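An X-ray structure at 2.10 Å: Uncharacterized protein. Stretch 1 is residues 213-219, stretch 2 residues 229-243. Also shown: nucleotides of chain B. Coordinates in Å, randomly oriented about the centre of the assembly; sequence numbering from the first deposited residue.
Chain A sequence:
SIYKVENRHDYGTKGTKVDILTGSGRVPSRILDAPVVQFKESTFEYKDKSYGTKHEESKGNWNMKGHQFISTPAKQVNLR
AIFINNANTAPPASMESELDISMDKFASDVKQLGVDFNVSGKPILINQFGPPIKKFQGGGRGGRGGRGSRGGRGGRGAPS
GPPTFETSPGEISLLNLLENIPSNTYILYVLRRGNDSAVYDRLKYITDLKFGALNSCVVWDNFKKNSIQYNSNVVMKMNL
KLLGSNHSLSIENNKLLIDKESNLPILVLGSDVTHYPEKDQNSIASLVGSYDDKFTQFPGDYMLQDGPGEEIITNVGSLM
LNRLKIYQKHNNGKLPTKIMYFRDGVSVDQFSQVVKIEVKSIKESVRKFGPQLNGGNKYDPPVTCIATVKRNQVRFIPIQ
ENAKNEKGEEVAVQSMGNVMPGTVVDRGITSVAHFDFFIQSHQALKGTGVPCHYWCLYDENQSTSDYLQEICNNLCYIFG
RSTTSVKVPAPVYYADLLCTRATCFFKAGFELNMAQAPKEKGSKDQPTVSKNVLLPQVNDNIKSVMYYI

Stretch 1 (213-219) ALNSCVV
Stretch 2 (229-243) QYNSNVVMKMNLKLL

The apolar contact has two separate patches, one near each end of a strand laid along a helix. At the first, Leu 214 CD1 lies 3.5 Å from Leu 242 CD2 and 3.6 Å from the carbonyl Lys 241 O, and its CD2 is 4.2 Å from Lys 241 CB. Leu 214 points its CA-to-CB bond toward the helix and takes chi1 m, chi2 t (-65°, -171°). Leu 242, also m and t (-69°, 156°), starts sideways, and its side-chain end comes nearer. Its phi/psi of -83/21 is the first after the helix to leave helical values. At the second patch, Val 218 CG2 stands 4.0 Å from Val 234 CG2 and 3.7 Å from Tyr 230 CZ, near the plane of the ring at its edge. Val 218 has an off-rotamer chi1 of 99°; Val 234 is t (163°), and Tyr 230 has chi1 178° and chi2 -85°. A2 O4' of chain B lies over one face of that ring.

The backbones run nearly antiparallel: the axes of strand 215-219 and helix 229-241 make an angle of 163° between their N-to-C directions and come within 9.0 Å at their closest approach. Register is set by CA pairs, with Leu 214 CA to Lys 241 CA 6.8 Å, Ser 216 CA to Met 238 CA 6.9 Å and Val 218 CA to Val 234 CA 8.1 Å. Extended phi/psi values, such as -131/151 at Ser 216, alternate the CA-to-CB bonds: those of Leu 214, Ser 216 and Val 218 point toward the helix, those of Asn 215 and Cys 217 away. The contact buries 429 Å², both sides summed.

Between the patches the contact turns polar. Ser 216 (chi1 -56°, m) packs its OG 3.6 Å from Met 238 CG. Water 1 bridges the stretches, donating to Ser 216 OG at 2.9 Å and to Val 234 O at 2.8 Å. The direct hydrogen bond across the stretches runs from Lys 241 NZ to Asn 215 O, 2.7 Å; an extended side chain (chi1 -77°, then 163°, 170° and 178°) carries the amine to that carbonyl. Asn 215, with chi1 69° (p), donates from ND2 to Ala 213 O at 3.0 Å and 158°.

At the nucleotide edge, water 2 accepts from Lys 241 NZ at 2.5 Å and donates to U1 OP2 at 2.8 Å. Lys 237 NZ donates to U1 OP2 (2.8 Å) and A3 OP1 (2.7 Å), joining two phosphates. Strand amides also serve: Cys 217 N donates to U1 OP1 (2.7 Å, 156°) and Val 219 N to A2 OP2 (3.0 Å, 165°).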

ATOM      1  N   ALA A 213       7.724 -17.829  -2.379  1.00 28.52           N
ATOM      2  CA  ALA A 213       6.647 -18.391  -3.183  1.00 27.14           C
ATOM      3  C   ALA A 213       5.413 -17.501  -3.050  1.00 26.96           C
ATOM      4  O   ALA A 213       5.070 -17.070  -1.947  1.00 26.49           O
ATOM      5  CB  ALA A 213       6.329 -19.826  -2.758  1.00 25.40           C
ATOM      6  N   LEU A 214       4.780 -17.195  -4.180  1.00 25.12           N
ATOM      7  CA  LEU A 214       3.563 -16.391  -4.166  1.00 27.40           C
ATOM      8  C   LEU A 214       2.465 -17.118  -3.400  1.00 27.31           C
ATOM      9  O   LEU A 214       2.225 -18.307  -3.615  1.00 28.39           O
ATOM     10  CB  LEU A 214       3.105 -16.107  -5.599  1.00 24.43           C
ATOM     11  CG  LEU A 214       4.021 -15.248  -6.471  1.00 28.38           C
ATOM     12  CD1 LEU A 214       3.285 -14.912  -7.759  1.00 29.05           C
ATOM     13  CD2 LEU A 214       4.455 -13.960  -5.740  1.00 22.71           C
ATOM     14  N   ASN A 215       1.779 -16.398  -2.517  1.00 26.23           N
ATOM     15  CA  ASN A 215       0.740 -17.033  -1.726  1.00 24.72           C
ATOM     16  C   ASN A 215      -0.203 -15.972  -1.188  1.00 26.64           C
ATOM     17  O   ASN A 215       0.200 -14.837  -0.934  1.00 23.78           O
ATOM     18  CB  ASN A 215       1.334 -17.840  -0.553  1.00 19.76           C
ATOM     19  CG  ASN A 215       1.948 -16.945   0.520  1.00 22.91           C
ATOM     20  OD1 ASN A 215       1.357 -16.734   1.586  1.00 25.26           O
ATOM     21  ND2 ASN A 215       3.130 -16.393   0.233  1.00 20.20           N
ATOM     22  N   SER A 216      -1.452 -16.374  -0.981  1.00 19.60           N
ATOM     23  CA  SER A 216      -2.422 -15.592  -0.234  1.00 21.69           C
ATOM     24  C   SER A 216      -3.084 -16.492   0.799  1.00 23.34           C
ATOM     25  O   SER A 216      -3.217 -17.705   0.603  1.00 26.80           O
ATOM     26  CB  SER A 216      -3.509 -14.979  -1.149  1.00 19.24           C
ATOM     27  OG  SER A 216      -2.940 -14.184  -2.176  1.00 26.87           O
ATOM     28  N   CYS A 217      -3.501 -15.886   1.895  1.00 23.51           N
ATOM     29  CA  CYS A 217      -4.290 -16.569   2.900  1.00 24.05           C
ATOM     30  C   CYS A 217      -5.750 -16.168   2.804  1.00 24.14           C
ATOM     31  O   CYS A 217      -6.100 -15.050   2.425  1.00 23.70           O
ATOM     32  CB  CYS A 217      -3.794 -16.258   4.308  1.00 26.73           C
ATOM     33  SG  CYS A 217      -2.157 -16.867   4.571  1.00 28.31           S
ATOM     34  N   VAL A 218      -6.593 -17.076   3.249  1.00 23.35           N
ATOM     35  CA  VAL A 218      -8.025 -16.868   3.227  1.00 21.65           C
ATOM     36  C   VAL A 218      -8.569 -17.581   4.462  1.00 27.77           C
ATOM     37  O   VAL A 218      -8.124 -18.688   4.777  1.00 24.96           O
ATOM     38  CB  VAL A 218      -8.533 -17.405   1.869  1.00 30.80           C
ATOM     39  CG1 VAL A 218      -9.134 -18.788   1.936  1.00 29.43           C
ATOM     40  CG2 VAL A 218      -9.307 -16.387   1.101  1.00 31.13           C
ATOM     41  N   VAL A 219      -9.430 -16.912   5.236  1.00 28.40           N
ATOM     42  CA  VAL A 219     -10.082 -17.569   6.367  1.00 25.63           C
ATOM     43  C   VAL A 219     -11.228 -18.407   5.821  1.00 21.85           C
ATOM     44  O   VAL A 219     -12.082 -17.904   5.076  1.00 20.89           O
ATOM     45  CB  VAL A 219     -10.572 -16.544   7.413  1.00 23.28           C
ATOM     46  CG1 VAL A 219     -11.326 -17.234   8.562  1.00 22.89           C
ATOM     47  CG2 VAL A 219      -9.401 -15.765   7.976  1.00 26.53           C
ATOM     48  N   GLN A 229     -18.154 -11.156  -4.578  1.00 24.91           N
ATOM     49  CA  GLN A 229     -17.469  -9.956  -4.115  1.00 32.20           C
ATOM     50  C   GLN A 229     -16.211 -10.313  -3.323  1.00 32.56           C
ATOM     51  O   GLN A 229     -15.146  -9.710  -3.520  1.00 23.73           O
ATOM     52  CB  GLN A 229     -18.430  -9.111  -3.273  1.00 39.25           C
ATOM     53  CG  GLN A 229     -17.802  -7.907  -2.578  1.00 56.62           C
ATOM     54  CD  GLN A 229     -17.593  -6.712  -3.501  1.00 70.91           C
ATOM     55  OE1 GLN A 229     -16.982  -6.828  -4.567  1.00 78.59           O
ATOM     56  NE2 GLN A 229     -18.100  -5.554  -3.090  1.00 71.03           N
ATOM     57  N   TYR A 230     -16.317 -11.287  -2.415  1.00 26.21           N
ATOM     58  CA  TYR A 230     -15.143 -11.742  -1.673  1.00 24.33           C
ATOM     59  C   TYR A 230     -14.077 -12.273  -2.621  1.00 25.64           C
ATOM     60  O   TYR A 230     -12.889 -11.941  -2.504  1.00 26.81           O
ATOM     61  CB  TYR A 230     -15.573 -12.818  -0.672  1.00 22.20           C
ATOM     62  CG  TYR A 230     -14.463 -13.430   0.142  1.00 26.02           C
ATOM     63  CD1 TYR A 230     -13.703 -14.494  -0.349  1.00 24.33           C
ATOM     64  CD2 TYR A 230     -14.192 -12.970   1.414  1.00 22.14           C
ATOM     65  CE1 TYR A 230     -12.704 -15.067   0.411  1.00 27.10           C
ATOM     66  CE2 TYR A 230     -13.194 -13.528   2.162  1.00 25.49           C
ATOM     67  CZ  TYR A 230     -12.453 -14.569   1.662  1.00 26.08           C
ATOM     68  OH  TYR A 230     -11.472 -15.122   2.449  1.00 21.25           O
ATOM     69  N   ASN A 231     -14.492 -13.105  -3.581  1.00 30.50           N
ATOM     70  CA  ASN A 231     -13.539 -13.676  -4.521  1.00 23.79           C
ATOM     71  C   ASN A 231     -12.891 -12.600  -5.370  1.00 22.76           C
ATOM     72  O   ASN A 231     -11.687 -12.661  -5.637  1.00 25.98           O
ATOM     73  CB  ASN A 231     -14.232 -14.722  -5.392  1.00 26.27           C
ATOM     74  CG  ASN A 231     -14.604 -15.953  -4.597  1.00 29.38           C
ATOM     75  OD1 ASN A 231     -14.119 -16.147  -3.473  1.00 22.02           O
ATOM     76  ND2 ASN A 231     -15.456 -16.789  -5.162  1.00 24.56           N
ATOM     77  N   SER A 232     -13.673 -11.607  -5.806  1.00 19.46           N
ATOM     78  CA  SER A 232     -13.113 -10.516  -6.595  1.00 24.87           C
ATOM     79  C   SER A 232     -12.066  -9.744  -5.799  1.00 28.65           C
ATOM     80  O   SER A 232     -11.021  -9.359  -6.338  1.00 24.96           O
ATOM     81  CB  SER A 232     -14.224  -9.570  -7.055  1.00 30.21           C
ATOM     82  OG  SER A 232     -15.240 -10.274  -7.743  1.00 35.83           O
ATOM     83  N   ASN A 233     -12.335  -9.488  -4.518  1.00 24.13           N
ATOM     84  CA  ASN A 233     -11.363  -8.770  -3.701  1.00 24.36           C
ATOM     85  C   ASN A 233     -10.100  -9.593  -3.495  1.00 27.81           C
ATOM     86  O   ASN A 233      -8.991  -9.059  -3.582  1.00 26.36           O
ATOM     87  CB  ASN A 233     -11.990  -8.388  -2.359  1.00 16.09           C
ATOM     88  CG  ASN A 233     -13.051  -7.303  -2.509  1.00 36.44           C
ATOM     89  OD1 ASN A 233     -13.097  -6.611  -3.516  1.00 37.07           O
ATOM     90  ND2 ASN A 233     -13.903  -7.160  -1.510  1.00 36.20           N
ATOM     91  N   VAL A 234     -10.258 -10.893  -3.214  1.00 20.11           N
ATOM     92  CA  VAL A 234      -9.106 -11.764  -2.996  1.00 26.46           C
ATOM     93  C   VAL A 234      -8.174 -11.718  -4.197  1.00 25.50           C
ATOM     94  O   VAL A 234      -6.954 -11.576  -4.054  1.00 24.45           O
ATOM     95  CB  VAL A 234      -9.570 -13.204  -2.699  1.00 24.17           C
ATOM     96  CG1 VAL A 234      -8.406 -14.188  -2.877  1.00 22.00           C
ATOM     97  CG2 VAL A 234     -10.149 -13.304  -1.271  1.00 22.15           C
ATOM     98  N   VAL A 235      -8.734 -11.838  -5.403  1.00 22.77           N
ATOM     99  CA  VAL A 235      -7.893 -11.960  -6.588  1.00 18.86           C
ATOM    100  C   VAL A 235      -7.253 -10.633  -6.958  1.00 22.56           C
ATOM    101  O   VAL A 235      -6.258 -10.621  -7.688  1.00 28.35           O
ATOM    102  CB  VAL A 235      -8.714 -12.553  -7.756  1.00 23.91           C
ATOM    103  CG1 VAL A 235      -9.633 -11.504  -8.388  1.00 19.01           C
ATOM    104  CG2 VAL A 235      -7.804 -13.221  -8.791  1.00 21.18           C
ATOM    105  N   MET A 236      -7.788  -9.506  -6.473  1.00 26.16           N
ATOM    106  CA  MET A 236      -7.087  -8.241  -6.658  1.00 25.92           C
ATOM    107  C   MET A 236      -5.665  -8.354  -6.143  1.00 26.27           C
ATOM    108  O   MET A 236      -4.700  -7.981  -6.828  1.00 20.34           O
ATOM    109  CB  MET A 236      -7.829  -7.110  -5.947  1.00 23.05           C
ATOM    110  CG  MET A 236      -9.175  -6.763  -6.599  1.00 25.80           C
ATOM    111  SD  MET A 236      -9.954  -5.306  -5.907  1.00 26.80           S
ATOM    112  CE  MET A 236      -9.260  -3.972  -6.876  1.00 27.11           C
ATOM    113  N   LYS A 237      -5.521  -8.934  -4.951  1.00 19.88           N
ATOM    114  CA  LYS A 237      -4.212  -9.081  -4.325  1.00 21.35           C
ATOM    115  C   LYS A 237      -3.355 -10.080  -5.081  1.00 21.92           C
ATOM    116  O   LYS A 237      -2.170  -9.832  -5.312  1.00 26.87           O
ATOM    117  CB  LYS A 237      -4.389  -9.490  -2.853  1.00 19.00           C
ATOM    118  CG  LYS A 237      -5.086  -8.408  -2.021  1.00 24.16           C
ATOM    119  CD  LYS A 237      -6.154  -8.959  -1.062  1.00 23.72           C
ATOM    120  CE  LYS A 237      -5.564  -9.806   0.069  1.00 21.96           C
ATOM    121  NZ  LYS A 237      -4.634  -9.063   0.982  1.00 21.25           N
ATOM    122  N   MET A 238      -3.942 -11.216  -5.473  1.00 20.83           N
ATOM    123  CA  MET A 238      -3.203 -12.210  -6.243  1.00 25.61           C
ATOM    124  C   MET A 238      -2.658 -11.601  -7.521  1.00 21.10           C
ATOM    125  O   MET A 238      -1.480 -11.777  -7.858  1.00 24.34           O
ATOM    126  CB  MET A 238      -4.113 -13.388  -6.576  1.00 19.55           C
ATOM    127  CG  MET A 238      -4.633 -14.124  -5.345  1.00 22.71           C
ATOM    128  SD  MET A 238      -5.734 -15.455  -5.861  1.00 25.39           S
ATOM    129  CE  MET A 238      -5.887 -16.408  -4.332  1.00 28.55           C
ATOM    130  N   ASN A 239      -3.513 -10.875  -8.243  1.00 22.66           N
ATOM    131  CA  ASN A 239      -3.109 -10.301  -9.519  1.00 22.92           C
ATOM    132  C   ASN A 239      -1.917  -9.368  -9.347  1.00 22.13           C
ATOM    133  O   ASN A 239      -0.977  -9.403 -10.147  1.00 25.38           O
ATOM    134  CB  ASN A 239      -4.286  -9.561 -10.157  1.00 20.65           C
ATOM    135  CG  ASN A 239      -4.023  -9.164 -11.625  1.00 29.22           C
ATOM    136  OD1 ASN A 239      -4.453  -8.119 -12.076  1.00 31.48           O
ATOM    137  ND2 ASN A 239      -3.376 -10.025 -12.363  1.00 19.54           N
ATOM    138  N   LEU A 240      -1.929  -8.540  -8.291  1.00 27.18           N
ATOM    139  CA  LEU A 240      -0.771  -7.689  -8.008  1.00 30.42           C
ATOM    140  C   LEU A 240       0.481  -8.524  -7.758  1.00 30.16           C
ATOM    141  O   LEU A 240       1.554  -8.225  -8.301  1.00 25.32           O
ATOM    142  CB  LEU A 240      -1.054  -6.773  -6.815  1.00 21.02           C
ATOM    143  CG  LEU A 240      -2.127  -5.697  -7.067  1.00 24.81           C
ATOM    144  CD1 LEU A 240      -2.466  -4.952  -5.777  1.00 22.24           C
ATOM    145  CD2 LEU A 240      -1.680  -4.710  -8.175  1.00 20.24           C
ATOM    146  N   LYS A 241       0.365  -9.569  -6.920  1.00 26.25           N
ATOM    147  CA  LYS A 241       1.502 -10.442  -6.645  1.00 23.50           C
ATOM    148  C   LYS A 241       2.004 -11.111  -7.913  1.00 23.70           C
ATOM    149  O   LYS A 241       3.207 -11.344  -8.058  1.00 23.42           O
ATOM    150  CB  LYS A 241       1.121 -11.488  -5.595  1.00 24.23           C
ATOM    151  CG  LYS A 241       1.098 -10.898  -4.192  1.00 25.12           C
ATOM    152  CD  LYS A 241       0.341 -11.775  -3.235  1.00 22.38           C
ATOM    153  CE  LYS A 241       0.520 -11.318  -1.793  1.00 26.08           C
ATOM    154  NZ  LYS A 241      -0.297 -12.177  -0.860  1.00 23.84           N
ATOM    155  N   LEU A 242       1.103 -11.377  -8.859  1.00 20.64           N
ATOM    156  CA  LEU A 242       1.453 -11.869 -10.182  1.00 23.39           C
ATOM    157  C   LEU A 242       1.860 -10.752 -11.150  1.00 23.46           C
ATOM    158  O   LEU A 242       1.805 -10.964 -12.365  1.00 23.41           O
ATOM    159  CB  LEU A 242       0.281 -12.666 -10.749  1.00 22.90           C
ATOM    160  CG  LEU A 242       0.068 -13.974  -9.985  1.00 23.98           C
ATOM    161  CD1 LEU A 242      -1.373 -14.482 -10.121  1.00 24.58           C
ATOM    162  CD2 LEU A 242       1.064 -14.994 -10.517  1.00 24.56           C
ATOM    163  N   LEU A 243       2.259  -9.587 -10.636  1.00 22.14           N
ATOM    164  CA  LEU A 243       2.781  -8.468 -11.422  1.00 26.32           C
ATOM    165  C   LEU A 243       1.713  -7.824 -12.286  1.00 25.10           C
ATOM    166  O   LEU A 243       2.029  -7.111 -13.240  1.00 28.45           O
ATOM    167  CB  LEU A 243       3.975  -8.885 -12.298  1.00 27.05           C
ATOM    168  CG  LEU A 243       5.101  -9.595 -11.542  1.00 32.21           C
ATOM    169  CD1 LEU A 243       6.309  -9.878 -12.454  1.00 33.66           C
ATOM    170  CD2 LEU A 243       5.516  -8.781 -10.340  1.00 23.30           C
TER
ATOM    171  P     A B   2      -9.740 -13.027   5.191  1.00 23.97           P
ATOM    172  OP1   A B   2     -10.154 -12.326   6.432  1.00 22.21           O
ATOM    173  OP2   A B   2     -10.514 -14.199   4.671  1.00 22.82           O
ATOM    174  O5'   A B   2      -9.620 -11.943   4.032  1.00 26.10           O
ATOM    175  C5'   A B   2      -8.910 -12.230   2.824  1.00 21.25           C
ATOM    176  C4'   A B   2      -9.311 -11.284   1.729  1.00 23.35           C
ATOM    177  O4'   A B   2     -10.677 -11.552   1.347  1.00 25.60           O
ATOM    178  C3'   A B   2      -9.328  -9.813   2.100  1.00 24.36           C
ATOM    179  O3'   A B   2      -8.055  -9.237   2.061  1.00 25.47           O
ATOM    180  C2'   A B   2     -10.297  -9.230   1.081  1.00 22.95           C
ATOM    181  O2'   A B   2      -9.678  -9.154  -0.195  1.00 22.42           O
ATOM    182  C1'   A B   2     -11.336 -10.340   1.025  1.00 25.10           C
ATOM    183  N9    A B   2     -12.419 -10.174   2.015  1.00 23.09           N
ATOM    184  C8    A B   2     -12.412 -10.602   3.320  1.00 18.41           C
ATOM    185  N7    A B   2     -13.522 -10.372   3.963  1.00 27.37           N
ATOM    186  C5    A B   2     -14.326  -9.775   2.997  1.00 32.83           C
ATOM    187  C6    A B   2     -15.631  -9.296   3.060  1.00 46.01           C
ATOM    188  N6    A B   2     -16.341  -9.374   4.187  1.00 47.84           N
ATOM    189  N1    A B   2     -16.155  -8.740   1.935  1.00 50.28           N
ATOM    190  C2    A B   2     -15.386  -8.692   0.832  1.00 48.70           C
ATOM    191  N3    A B   2     -14.125  -9.113   0.650  1.00 31.22           N
ATOM    192  C4    A B   2     -13.662  -9.640   1.790  1.00 22.37           C
ATOM    193  OP3   U B   1      -1.993 -11.379   3.418  1.00 28.67           O
ATOM    194  P     U B   1      -2.931 -12.341   2.809  1.00 26.12           P
ATOM    195  OP1   U B   1      -2.179 -13.515   2.303  1.00 27.64           O
ATOM    196  OP2   U B   1      -3.809 -11.635   1.863  1.00 26.89           O
ATOM    197  O5'   U B   1      -3.836 -12.915   3.968  1.00 24.30           O
ATOM    198  C5'   U B   1      -4.973 -12.206   4.442  1.00 20.42           C
ATOM    199  C4'   U B   1      -5.876 -13.156   5.167  1.00 24.69           C
ATOM    200  O4'   U B   1      -5.186 -13.683   6.339  1.00 21.82           O
ATOM    201  C3'   U B   1      -7.193 -12.572   5.658  1.00 24.45           C
ATOM    202  O3'   U B   1      -8.232 -13.525   5.430  1.00 24.54           O
ATOM    203  C2'   U B   1      -6.958 -12.379   7.158  1.00 22.96           C
ATOM    204  O2'   U B   1      -8.126 -12.430   7.949  1.00 25.30           O
ATOM    205  C1'   U B   1      -6.006 -13.531   7.485  1.00 22.35           C
ATOM    206  N1    U B   1      -5.139 -13.259   8.650  1.00 24.87           N
ATOM    207  C2    U B   1      -5.181 -14.136   9.705  1.00 30.37           C
ATOM    208  O2    U B   1      -5.882 -15.125   9.679  1.00 31.46           O
ATOM    209  N3    U B   1      -4.371 -13.831  10.775  1.00 32.54           N
ATOM    210  C4    U B   1      -3.530 -12.738  10.879  1.00 36.28           C
ATOM    211  O4    U B   1      -2.846 -12.591  11.897  1.00 41.56           O
ATOM    212  C5    U B   1      -3.548 -11.859   9.750  1.00 28.72           C
ATOM    213  C6    U B   1      -4.339 -12.141   8.705  1.00 25.99           C
ATOM    214  P     A B   3      -7.697  -8.050   3.067  1.00 23.50           P
ATOM    215  OP1   A B   3      -6.248  -7.812   2.789  1.00 27.49           O
ATOM    216  OP2   A B   3      -8.159  -8.383   4.448  1.00 22.67           O
ATOM    217  O5'   A B   3      -8.568  -6.824   2.532  1.00 24.31           O
ATOM    218  C5'   A B   3      -8.335  -6.305   1.232  1.00 23.69           C
ATOM    219  C4'   A B   3      -9.432  -5.367   0.812  1.00 25.00           C
ATOM    220  O4'   A B   3     -10.682  -6.078   0.626  1.00 26.09           O
ATOM    221  C3'   A B   3      -9.780  -4.274   1.804  1.00 24.04           C
ATOM    222  O3'   A B   3      -8.861  -3.214   1.743  1.00 26.15           O
ATOM    223  C2'   A B   3     -11.181  -3.881   1.366  1.00 25.10           C
ATOM    224  O2'   A B   3     -11.125  -3.057   0.207  1.00 25.57           O
ATOM    225  C1'   A B   3     -11.761  -5.245   0.986  1.00 25.12           C
ATOM    226  N9    A B   3     -12.410  -5.830   2.158  1.00 28.26           N
ATOM    227  C8    A B   3     -11.805  -6.477   3.214  1.00 25.37           C
ATOM    228  N7    A B   3     -12.658  -6.834   4.144  1.00 32.29           N
ATOM    229  C5    A B   3     -13.876  -6.390   3.663  1.00 28.78           C
ATOM    230  C6    A B   3     -15.150  -6.470   4.210  1.00 39.47           C
ATOM    231  N6    A B   3     -15.377  -7.069   5.393  1.00 46.28           N
ATOM    232  N1    A B   3     -16.152  -5.926   3.487  1.00 45.71           N
ATOM    233  C2    A B   3     -15.863  -5.339   2.307  1.00 47.56           C
ATOM    234  N3    A B   3     -14.689  -5.187   1.684  1.00 31.83           N
ATOM    235  C4    A B   3     -13.738  -5.748   2.444  1.00 34.41           C
HETATM  236  O   HOH W   1      -5.469 -12.823  -2.037  1.00 24.09           O
HETATM  237  O   HOH W   2      -2.573 -11.301  -0.580  1.00 25.88           O